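Local coordinates for protein GCN5-related N-acetyltransferase (Kribbella flavida, PDB 4IUS) that probably transfers an acyl group, most likely acetyl from acetyl-CoA, to an acceptor substrate, as a member of the GNAT family, at residues W40-V46 against R75-L81; M98-P104 against T246-D252; G32-D38 against A69-R75. The protein carries 1 engineered substitution. Where two conformers were deposited one is given. Residue numbers count along the deposited sequence, not the author numbering.

Contact 1: residues W40-V46 against R75-L81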
loop_
_atom_site.group_PDB
_atom_site.type_symbol
_atom_site.label_atom_id
_atom_site.label_comp_id
_atom_site.label_asym_id
_atom_site.label_seq_id
_atom_site.Cartn_x
_atom_site.Cartn_y
_atom_site.Cartn_z
ATOM N N TRP A 40 1.788 -14.689 4.256
ATOM C CA TRP A 40 3.146 -14.421 3.751
ATOM C C TRP A 40 3.440 -12.940 3.559
ATOM O O TRP A 40 4.506 -12.448 3.938
ATOM C CB TRP A 40 3.412 -15.204 2.480
ATOM C CG TRP A 40 2.660 -14.766 1.268
ATOM C CD1 TRP A 40 1.463 -15.272 0.804
ATOM C CD2 TRP A 40 3.051 -13.727 0.330
ATOM N NE1 TRP A 40 1.084 -14.615 -0.351
ATOM C CE2 TRP A 40 2.015 -13.661 -0.676
ATOM C CE3 TRP A 40 4.141 -12.868 0.232
ATOM C CZ2 TRP A 40 2.081 -12.745 -1.752
ATOM C CZ3 TRP A 40 4.185 -11.944 -0.802
ATOM C CH2 TRP A 40 3.181 -11.899 -1.784
ATOM N N PHE A 41 2.477 -12.195 3.036
ATOM C CA PHE A 41 2.708 -10.810 2.648
ATOM C C PHE A 41 2.707 -9.864 3.829
ATOM O O PHE A 41 3.054 -8.685 3.656
ATOM C CB PHE A 41 1.758 -10.344 1.547
ATOM C CG PHE A 41 0.301 -10.460 1.902
ATOM C CD1 PHE A 41 -0.291 -9.541 2.724
ATOM C CD2 PHE A 41 -0.444 -11.532 1.444
ATOM C CE1 PHE A 41 -1.629 -9.669 3.083
ATOM C CE2 PHE A 41 -1.776 -11.671 1.770
ATOM C CZ PHE A 41 -2.367 -10.733 2.605
ATOM N N LEU A 42 2.339 -10.321 5.027
ATOM C CA LEU A 42 2.417 -9.541 6.231
ATOM C C LEU A 42 3.841 -9.389 6.756
ATOM O O LEU A 42 4.067 -8.569 7.680
ATOM C CB LEU A 42 1.500 -10.076 7.328
ATOM C CG LEU A 42 0.000 -10.020 6.944
ATOM C CD1 LEU A 42 -0.804 -10.580 8.117
ATOM C CD2 LEU A 42 -0.460 -8.618 6.544
ATOM N N SER A 43 4.775 -10.164 6.231
ATOM C CA SER A 43 6.175 -10.050 6.605
ATOM C C SER A 43 7.005 -9.738 5.364
ATOM O O SER A 43 6.845 -10.392 4.363
ATOM C CB SER A 43 6.670 -11.311 7.280
ATOM O OG SER A 43 5.962 -11.574 8.495
ATOM N N ARG A 44 7.897 -8.745 5.437
ATOM C CA ARG A 44 8.696 -8.346 4.283
ATOM C C ARG A 44 9.862 -7.534 4.785
ATOM O O ARG A 44 9.902 -7.110 5.954
ATOM C CB ARG A 44 7.879 -7.507 3.290
ATOM C CG ARG A 44 7.496 -6.155 3.807
ATOM C CD ARG A 44 6.761 -5.297 2.793
ATOM N NE ARG A 44 5.498 -5.944 2.455
ATOM C CZ ARG A 44 4.297 -5.370 2.493
ATOM N NH1 ARG A 44 4.169 -4.069 2.726
ATOM N NH2 ARG A 44 3.219 -6.102 2.174
ATOM N N ALA A 45 10.823 -7.313 3.893
ATOM C CA ALA A 45 11.900 -6.360 4.140
ATOM C C ALA A 45 11.645 -5.048 3.396
ATOM O O ALA A 45 11.072 -5.069 2.292
ATOM C CB ALA A 45 13.244 -6.929 3.771
ATOM N N VAL A 46 12.118 -3.954 3.982
ATOM C CA VAL A 46 12.115 -2.648 3.338
ATOM C C VAL A 46 13.461 -1.964 3.637
ATOM O O VAL A 46 14.298 -2.519 4.376
ATOM C CB VAL A 46 10.899 -1.772 3.773
ATOM C CG1 VAL A 46 9.560 -2.494 3.498
ATOM C CG2 VAL A 46 11.039 -1.348 5.231
ATOM N N ARG A 75 9.098 -18.645 7.043
ATOM C CA ARG A 75 8.544 -17.631 6.175
ATOM C C ARG A 75 9.449 -17.305 5.000
ATOM O O ARG A 75 10.683 -17.300 5.121
ATOM C CB ARG A 75 8.242 -16.387 6.960
ATOM C CG ARG A 75 7.119 -16.622 7.926
ATOM C CD ARG A 75 6.784 -15.391 8.706
ATOM N NE ARG A 75 5.907 -15.710 9.834
ATOM C CZ ARG A 75 5.601 -14.834 10.761
ATOM N NH1 ARG A 75 6.024 -13.576 10.657
ATOM N NH2 ARG A 75 4.870 -15.204 11.791
ATOM N N TRP A 76 8.805 -16.997 3.894
ATOM C CA TRP A 76 9.491 -16.605 2.671
ATOM C C TRP A 76 9.672 -15.102 2.595
ATOM O O TRP A 76 8.750 -14.344 2.889
ATOM C CB TRP A 76 8.683 -17.128 1.501
ATOM C CG TRP A 76 9.154 -16.710 0.148
ATOM C CD1 TRP A 76 10.152 -17.270 -0.594
ATOM C CD2 TRP A 76 8.618 -15.638 -0.656
ATOM N NE1 TRP A 76 10.275 -16.625 -1.796
ATOM C CE2 TRP A 76 9.367 -15.634 -1.876
ATOM C CE3 TRP A 76 7.609 -14.702 -0.489
ATOM C CZ2 TRP A 76 9.125 -14.725 -2.895
ATOM C CZ3 TRP A 76 7.327 -13.832 -1.530
ATOM C CH2 TRP A 76 8.076 -13.843 -2.717
ATOM N N LEU A 77 10.837 -14.680 2.148
ATOM C CA LEU A 77 11.173 -13.250 2.097
ATOM C C LEU A 77 10.812 -12.579 0.760
ATOM O O LEU A 77 11.128 -13.060 -0.315
ATOM C CB LEU A 77 12.664 -13.090 2.318
ATOM C CG LEU A 77 13.188 -11.653 2.327
ATOM C CD1 LEU A 77 12.630 -10.898 3.509
ATOM C CD2 LEU A 77 14.703 -11.681 2.380
ATOM N N SER A 78 10.130 -11.454 0.862
ATOM C CA SER A 78 9.947 -10.469 -0.205
ATOM C C SER A 78 10.390 -9.153 0.334
ATOM O O SER A 78 10.523 -8.961 1.534
ATOM C CB SER A 78 8.499 -10.389 -0.700
ATOM O OG SER A 78 7.617 -10.067 0.315
ATOM N N ALA A 79 10.621 -8.203 -0.571
ATOM C CA ALA A 79 11.062 -6.886 -0.213
ATOM C C ALA A 79 10.316 -5.850 -1.051
ATOM O O ALA A 79 9.988 -6.126 -2.231
ATOM C CB ALA A 79 12.568 -6.728 -0.436
ATOM N N GLU A 80 10.058 -4.705 -0.471
ATOM C CA GLU A 80 9.433 -3.591 -1.188
ATOM C C GLU A 80 10.285 -2.353 -0.959
ATOM O O GLU A 80 10.529 -1.988 0.183
ATOM C CB GLU A 80 8.010 -3.330 -0.722
ATOM C CG GLU A 80 6.995 -4.413 -1.062
ATOM C CD GLU A 80 5.540 -3.920 -0.861
ATOM O OE1 GLU A 80 5.327 -2.749 -0.436
ATOM O OE2 GLU A 80 4.626 -4.703 -1.158
ATOM N N LEU A 81 10.718 -1.734 -2.041
ATOM C CA LEU A 81 11.525 -0.537 -2.030
ATOM C C LEU A 81 10.839 0.561 -2.822
ATOM O O LEU A 81 9.936 0.322 -3.618
ATOM C CB LEU A 81 12.917 -0.787 -2.599
ATOM C CG LEU A 81 13.737 -1.898 -1.936
ATOM C CD1 LEU A 81 15.037 -2.117 -2.699
ATOM C CD2 LEU A 81 13.982 -1.566 -0.486
HETATM O O HOH W 1 6.537 -14.266 4.683
HETATM O O HOH W 2 7.166 -12.024 2.096
HETATM O O HOH W 3 5.355 -8.255 0.514
#

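Contact 2: residues M98-P104 against T246-D252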
loop_
_atom_site.group_PDB
_atom_site.type_symbol
_atom_site.label_atom_id
_atom_site.label_comp_id
_atom_site.label_asym_id
_atom_site.label_seq_id
_atom_site.Cartn_x
_atom_site.Cartn_y
_atom_site.Cartn_z
HETATM N N MSE A 98 17.701 -12.071 -5.032
HETATM C CA MSE A 98 16.331 -11.693 -5.202
HETATM C C MSE A 98 15.977 -11.501 -6.671
HETATM O O MSE A 98 16.865 -11.333 -7.521
HETATM C CB MSE A 98 15.987 -10.464 -4.378
HETATM C CG MSE A 98 16.290 -10.636 -2.910
HETATM SE SE MSE A 98 15.332 -9.392 -1.742
HETATM C CE MSE A 98 13.651 -10.311 -1.581
ATOM N N THR A 99 14.672 -11.452 -6.959
ATOM C CA THR A 99 14.162 -11.218 -8.309
ATOM C C THR A 99 13.175 -10.050 -8.253
ATOM O O THR A 99 12.267 -10.048 -7.424
ATOM C CB THR A 99 13.407 -12.458 -8.831
ATOM O OG1 THR A 99 14.326 -13.548 -8.876
ATOM C CG2 THR A 99 12.825 -12.216 -10.231
ATOM N N ILE A 100 13.324 -9.077 -9.140
ATOM C CA ILE A 100 12.333 -8.019 -9.280
ATOM C C ILE A 100 11.166 -8.584 -10.084
ATOM O O ILE A 100 11.321 -8.965 -11.245
ATOM C CB ILE A 100 12.928 -6.749 -9.941
ATOM C CG1 ILE A 100 14.000 -6.117 -9.058
ATOM C CG2 ILE A 100 11.809 -5.759 -10.259
ATOM C CD1 ILE A 100 14.855 -5.068 -9.742
ATOM N N VAL A 101 10.007 -8.628 -9.447
ATOM C CA VAL A 101 8.782 -9.078 -10.079
ATOM C C VAL A 101 8.023 -7.948 -10.769
ATOM O O VAL A 101 7.378 -8.163 -11.776
ATOM C CB VAL A 101 7.935 -9.800 -9.010
ATOM C CG1 VAL A 101 6.538 -10.113 -9.500
ATOM C CG2 VAL A 101 8.646 -11.098 -8.625
ATOM N N SER A 102 8.107 -6.753 -10.206
ATOM C CA SER A 102 7.382 -5.609 -10.737
ATOM C C SER A 102 7.998 -4.324 -10.234
ATOM O O SER A 102 8.658 -4.321 -9.195
ATOM C CB SER A 102 5.932 -5.641 -10.330
ATOM O OG SER A 102 5.796 -5.515 -8.934
ATOM N N ARG A 103 7.719 -3.247 -10.966
ATOM C CA ARG A 103 8.086 -1.893 -10.586
ATOM C C ARG A 103 6.859 -1.034 -10.721
ATOM O O ARG A 103 6.734 -0.205 -11.630
ATOM C CB ARG A 103 9.235 -1.346 -11.417
ATOM C CG ARG A 103 10.555 -2.002 -11.067
ATOM C CD ARG A 103 11.694 -1.515 -11.943
ATOM N NE ARG A 103 11.539 -1.985 -13.313
ATOM C CZ ARG A 103 12.278 -1.552 -14.351
ATOM N NH1 ARG A 103 13.215 -0.620 -14.187
ATOM N NH2 ARG A 103 12.065 -2.041 -15.563
ATOM N N PRO A 104 5.916 -1.207 -9.819
ATOM C CA PRO A 104 4.669 -0.437 -9.981
ATOM C C PRO A 104 4.852 1.043 -9.703
ATOM O O PRO A 104 5.643 1.443 -8.856
ATOM C CB PRO A 104 3.738 -1.059 -8.968
ATOM C CG PRO A 104 4.503 -2.041 -8.186
ATOM C CD PRO A 104 5.881 -2.127 -8.677
ATOM N N THR A 246 8.640 5.301 -7.963
ATOM C CA THR A 246 8.661 3.968 -8.563
ATOM C C THR A 246 8.852 2.975 -7.445
ATOM O O THR A 246 9.895 2.973 -6.794
ATOM C CB THR A 246 9.880 3.817 -9.534
ATOM O OG1 THR A 246 9.927 4.917 -10.448
ATOM C CG2 THR A 246 9.824 2.504 -10.289
ATOM N N ALA A 247 7.862 2.116 -7.187
ATOM C CA ALA A 247 8.037 1.021 -6.253
ATOM C C ALA A 247 8.794 -0.101 -6.946
ATOM O O ALA A 247 8.818 -0.196 -8.177
ATOM C CB ALA A 247 6.673 0.549 -5.754
ATOM N N VAL A 248 9.417 -0.942 -6.150
ATOM C CA VAL A 248 10.102 -2.130 -6.661
ATOM C C VAL A 248 9.734 -3.283 -5.724
ATOM O O VAL A 248 9.897 -3.156 -4.530
ATOM C CB VAL A 248 11.634 -1.966 -6.643
ATOM C CG1 VAL A 248 12.226 -3.142 -7.429
ATOM C CG2 VAL A 248 12.077 -0.638 -7.315
ATOM N N HIS A 249 9.163 -4.344 -6.277
ATOM C CA HIS A 249 8.733 -5.514 -5.508
ATOM C C HIS A 249 9.631 -6.660 -5.897
ATOM O O HIS A 249 9.730 -7.017 -7.064
ATOM C CB HIS A 249 7.270 -5.861 -5.812
ATOM C CG HIS A 249 6.289 -4.832 -5.342
ATOM N ND1 HIS A 249 4.953 -5.016 -5.430
ATOM C CD2 HIS A 249 6.475 -3.649 -4.656
ATOM C CE1 HIS A 249 4.329 -3.943 -4.905
ATOM N NE2 HIS A 249 5.249 -3.106 -4.434
ATOM N N LEU A 250 10.314 -7.219 -4.911
ATOM C CA LEU A 250 11.286 -8.290 -5.067
ATOM C C LEU A 250 10.897 -9.518 -4.261
ATOM O O LEU A 250 10.361 -9.393 -3.158
ATOM C CB LEU A 250 12.677 -7.845 -4.582
ATOM C CG LEU A 250 13.231 -6.559 -5.205
ATOM C CD1 LEU A 250 13.025 -5.306 -4.346
ATOM C CD2 LEU A 250 14.717 -6.771 -5.512
ATOM N N GLY A 251 11.222 -10.686 -4.789
ATOM C CA GLY A 251 11.041 -11.900 -4.048
ATOM C C GLY A 251 12.275 -12.796 -4.032
ATOM O O GLY A 251 13.050 -12.814 -4.975
ATOM N N ASP A 252 12.412 -13.583 -2.977
ATOM C CA ASP A 252 13.407 -14.642 -2.909
ATOM C C ASP A 252 12.993 -15.811 -3.795
ATOM O O ASP A 252 11.848 -15.930 -4.250
ATOM C CB ASP A 252 13.621 -15.108 -1.478
ATOM C CG ASP A 252 14.853 -14.548 -0.842
ATOM O OD1 ASP A 252 15.492 -13.649 -1.388
ATOM O OD2 ASP A 252 15.151 -14.996 0.290
HETATM O O HOH W 4 14.681 -14.730 -6.449
#

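Contact 3: residues G32-D38 against A69-R75. Engineered in segment 69-75: D74 (natural residue Gly).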
loop_
_atom_site.group_PDB
_atom_site.type_symbol
_atom_site.label_atom_id
_atom_site.label_comp_id
_atom_site.label_asym_id
_atom_site.label_seq_id
_atom_site.Cartn_x
_atom_site.Cartn_y
_atom_site.Cartn_z
ATOM N N GLY A 32 14.114 -6.211 8.163
ATOM C CA GLY A 32 13.090 -7.249 8.040
ATOM C C GLY A 32 11.994 -7.002 9.045
ATOM O O GLY A 32 12.247 -6.606 10.177
ATOM N N LEU A 33 10.772 -7.208 8.630
ATOM C CA LEU A 33 9.584 -6.889 9.422
ATOM C C LEU A 33 8.718 -8.143 9.493
ATOM O O LEU A 33 8.203 -8.624 8.488
ATOM C CB LEU A 33 8.837 -5.745 8.797
ATOM C CG LEU A 33 9.617 -4.436 8.682
ATOM C CD1 LEU A 33 8.902 -3.469 7.713
ATOM C CD2 LEU A 33 9.893 -3.782 10.040
ATOM N N LEU A 34 8.588 -8.691 10.703
ATOM C CA LEU A 34 7.912 -9.988 10.928
ATOM C C LEU A 34 6.621 -9.755 11.728
ATOM O O LEU A 34 6.640 -9.260 12.857
ATOM C CB LEU A 34 8.858 -10.979 11.646
ATOM C CG LEU A 34 9.977 -11.539 10.765
ATOM C CD1 LEU A 34 11.183 -12.086 11.532
ATOM C CD2 LEU A 34 9.455 -12.595 9.801
ATOM N N HIS A 35 5.503 -10.155 11.145
ATOM C CA HIS A 35 4.195 -10.051 11.775
ATOM C C HIS A 35 3.982 -11.224 12.702
ATOM O O HIS A 35 4.642 -12.251 12.570
ATOM C CB HIS A 35 3.174 -10.038 10.667
ATOM C CG HIS A 35 1.838 -9.527 11.065
ATOM N ND1 HIS A 35 0.867 -10.296 11.657
ATOM C CD2 HIS A 35 1.330 -8.248 10.966
ATOM C CE1 HIS A 35 -0.200 -9.510 11.904
ATOM N NE2 HIS A 35 0.074 -8.275 11.486
ATOM N N ASP A 36 3.063 -11.095 13.651
ATOM C CA ASP A 36 2.665 -12.255 14.448
ATOM C C ASP A 36 2.077 -13.383 13.583
ATOM O O ASP A 36 2.352 -14.553 13.806
ATOM C CB ASP A 36 1.657 -11.849 15.544
ATOM C CG ASP A 36 2.293 -11.032 16.690
ATOM O OD1 ASP A 36 3.533 -10.913 16.770
ATOM O OD2 ASP A 36 1.537 -10.523 17.538
ATOM N N GLU A 37 1.252 -13.017 12.606
ATOM C CA GLU A 37 0.619 -13.995 11.718
ATOM C C GLU A 37 1.575 -14.469 10.625
ATOM O O GLU A 37 2.475 -13.753 10.243
ATOM C CB GLU A 37 -0.623 -13.404 11.060
ATOM C CG GLU A 37 -1.726 -12.981 12.025
ATOM C CD GLU A 37 -2.974 -12.423 11.324
ATOM O OE1 GLU A 37 -3.009 -12.366 10.071
ATOM O OE2 GLU A 37 -3.930 -12.036 12.027
ATOM N N ASP A 38 1.362 -15.691 10.131
ATOM C CA ASP A 38 2.219 -16.261 9.064
ATOM C C ASP A 38 1.796 -15.922 7.660
ATOM O O ASP A 38 2.504 -16.282 6.736
ATOM C CB ASP A 38 2.323 -17.776 9.217
ATOM C CG ASP A 38 3.000 -18.176 10.501
ATOM O OD1 ASP A 38 4.190 -17.803 10.739
ATOM O OD2 ASP A 38 2.353 -18.927 11.265
ATOM N N ALA A 69 16.345 -14.858 9.853
ATOM C CA ALA A 69 15.234 -14.523 10.727
ATOM C C ALA A 69 13.909 -15.005 10.152
ATOM O O ALA A 69 13.069 -15.533 10.876
ATOM C CB ALA A 69 15.198 -13.039 11.002
ATOM N N PHE A 70 13.719 -14.877 8.835
ATOM C CA PHE A 70 12.519 -15.348 8.192
ATOM C C PHE A 70 12.489 -16.873 8.219
ATOM O O PHE A 70 11.439 -17.477 8.459
ATOM C CB PHE A 70 12.437 -14.817 6.753
ATOM C CG PHE A 70 11.793 -13.466 6.634
ATOM C CD1 PHE A 70 12.311 -12.350 7.302
ATOM C CD2 PHE A 70 10.627 -13.324 5.948
ATOM C CE1 PHE A 70 11.681 -11.113 7.244
ATOM C CE2 PHE A 70 9.976 -12.094 5.890
ATOM C CZ PHE A 70 10.501 -10.976 6.547
ATOM N N ALA A 71 13.601 -17.522 7.894
ATOM C CA ALA A 71 13.662 -18.994 7.856
ATOM C C ALA A 71 13.320 -19.585 9.215
ATOM O O ALA A 71 12.693 -20.648 9.269
ATOM C CB ALA A 71 15.035 -19.428 7.414
ATOM N N ALA A 72 13.693 -18.927 10.303
ATOM C CA ALA A 72 13.389 -19.395 11.659
ATOM C C ALA A 72 11.901 -19.478 11.914
ATOM O O ALA A 72 11.461 -20.184 12.809
ATOM C CB ALA A 72 14.073 -18.490 12.695
ATOM N N GLU A 73 11.124 -18.735 11.142
ATOM C CA GLU A 73 9.662 -18.718 11.228
ATOM C C GLU A 73 9.026 -19.485 10.073
ATOM O O GLU A 73 7.796 -19.434 9.896
ATOM C CB GLU A 73 9.142 -17.261 11.142
ATOM C CG GLU A 73 9.638 -16.288 12.185
ATOM C CD GLU A 73 9.263 -16.649 13.605
ATOM O OE1 GLU A 73 8.299 -17.419 13.815
ATOM O OE2 GLU A 73 9.933 -16.127 14.531
ATOM N N ASP A 74 9.815 -20.172 9.244
ATOM C CA ASP A 74 9.311 -20.850 8.026
ATOM C C ASP A 74 8.617 -19.895 7.063
ATOM O O ASP A 74 7.696 -20.251 6.360
ATOM C CB ASP A 74 8.383 -22.049 8.378
ATOM C CG ASP A 74 9.120 -23.360 8.559
ATOM O OD1 ASP A 74 10.114 -23.623 7.829
ATOM O OD2 ASP A 74 8.745 -24.108 9.486
ATOM N N ARG A 75 9.098 -18.645 7.043
ATOM C CA ARG A 75 8.544 -17.631 6.175
ATOM C C ARG A 75 9.449 -17.305 5.000
ATOM O O ARG A 75 10.683 -17.300 5.121
ATOM C CB ARG A 75 8.242 -16.387 6.960
ATOM C CG ARG A 75 7.119 -16.622 7.926
ATOM C CD ARG A 75 6.784 -15.391 8.706
ATOM N NE ARG A 75 5.907 -15.710 9.834
ATOM C CZ ARG A 75 5.601 -14.834 10.761
ATOM N NH1 ARG A 75 6.024 -13.576 10.657
ATOM N NH2 ARG A 75 4.870 -15.204 11.791
HETATM O O HOH W 5 6.034 -18.899 12.751
#

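Contact 1: residues W40-V46 against R75-L81
Two backbone hydrogen bonds join 40-46 and 75-81: A45 N donates to S78 O (2.9 Å) and E80 N to A45 O (3.0 Å). A79 CA lies 3.1 Å from A45 O in a CA-H...O contact. A45 and A79 form a single parallel bridge, while the A79 backbone bonds to L250. Strand 44-47, helix 59-71 and strand 78-82 follow in sequence, a beta-alpha-beta crossover consistent with the parallel central strand pair of the GNAT fold. Before the bridge, waters fill the gap. Water W1 bonds W40 O and W76 O, both at 2.8 Å, and W2 lies 2.8 Å from S43 O, 2.9 Å from W76 O and 2.7 Å from S78 OG. W3 accepts from R44 NE (3.0 Å) and meets S78 OG (2.9 Å). R44 NH1 forms a salt bridge with D148 and R44 NH2 a hydrogen bond to T147 O; E80 OE1, 3.6 Å from R44 NH1, adds a long salt bridge over a guanidinium face. S43 OG accepts from H35 N and, weakly, from R75 NH1 (2.9 Å), which bonds chiefly to H35 O; D38 salt-bridges R75. W76 points its edge at W40, offset edge-to-face, six-membered ring centroids 5.7 Å apart.

Contact 2: residues M98-P104 against T246-D252
A classic beta bulge interrupts the antiparallel pairing of strands 99-109 and 242-251, where V101 and S102 both face H249. Before it, T99 and G251 form a hydrogen-bonded pair, T99 N to G251 O and G251 N to T99 O, each 2.9 Å. I100 and L250 follow as a non-hydrogen-bonded pair. At the bulge V101 N donates to H249 O (2.9 Å) and H249 N to S102 O (3.0 Å); the shifted register then continues with A247 N to P104 O (2.9 Å). I100 CG1 packs on V248 CG1 (3.8 Å) and L250 CD2 (3.7 Å), a greasy face lying against helix 89-95. On the other face, P104 CG sits over the H249 ring in a CH-pi contact, 4.0 Å from its centroid, while S102 OG and H249 ND1 bond to the C-terminal R261. Strand 242-251 also pairs with strand 78-82. Such insertion of a late strand between two earlier ones matches the 5-7-6 strand order of the GNAT fold.

Contact 3: residues G32-D38 against A69-R75
Backbone carbonyls, rather than acids alone, surround the guanidinium of R75, which reaches from the end of helix 59-71 into the turn after strand 30-35. That helix stops in a Schellman motif, with R75 N bonded to F70 O (3.0 Å) and D74 N to A71 O (2.9 Å). D74, an engineered residue that replaces a natural glycine, holds the positive-phi C-prime position. The chain reversal directs R75 back at the turn. R75 NH1 donates to H35 O (2.7 Å), and R75 NH2 adds weak bonds to H35 O (3.1 Å) and D36 O (3.3 Å). D38 supplies the counter-charge: its OD1 accepts from both R75 NE and R75 NH2, each at 2.9 Å. E37 O lies over a face of the guanidinium, 3.2 Å from R75 NH2, without being hydrogen-bonded. The turn has a brace of its own, E37 N to H35 ND1 (2.9 Å).

Further up the strand the contact becomes apolar. The CA-to-CB bond of L33 points away from 69-75, and its side chain touches helix 6-19, whereas that of the next residue, L34, packs on helix 59-71. L34 CD1 approaches A69 CB (4.2 Å), and G32 CA lies at the edge of the F70 ring, 4.2 Å from F70 CE1. A CB on G32 would stand just 3.3 Å from that atom. L34 CD2 also touches R75 NH1 (3.7 Å), linking the greasy and charged parts, and sits squarely over the face of F70 in a CH-pi contact, 3.6 Å from the ring centroid and 9° off its normal.

From the N terminus the chain passes 32-38 and 40-46, runs through helix 59-71, and returns as 69-75 and 75-81. Contact 3 closes a loop of 30 residues and contact 1 one of 28; their segments alternate, so the two loops cross, and R75 belongs to both. Strands 30-35 and 44-47 are sheet neighbours, so contact 3 lays the helix end on the small antiparallel sheet while contact 1 joins that sheet to strand 78-82. Contact 2 opens only afterwards and spans 141 residues, bringing the last strand of the chain beside 99-109. That strand also pairs with 78-82, where contacts 1 and 2 meet; contacts 2 and 3 do not touch.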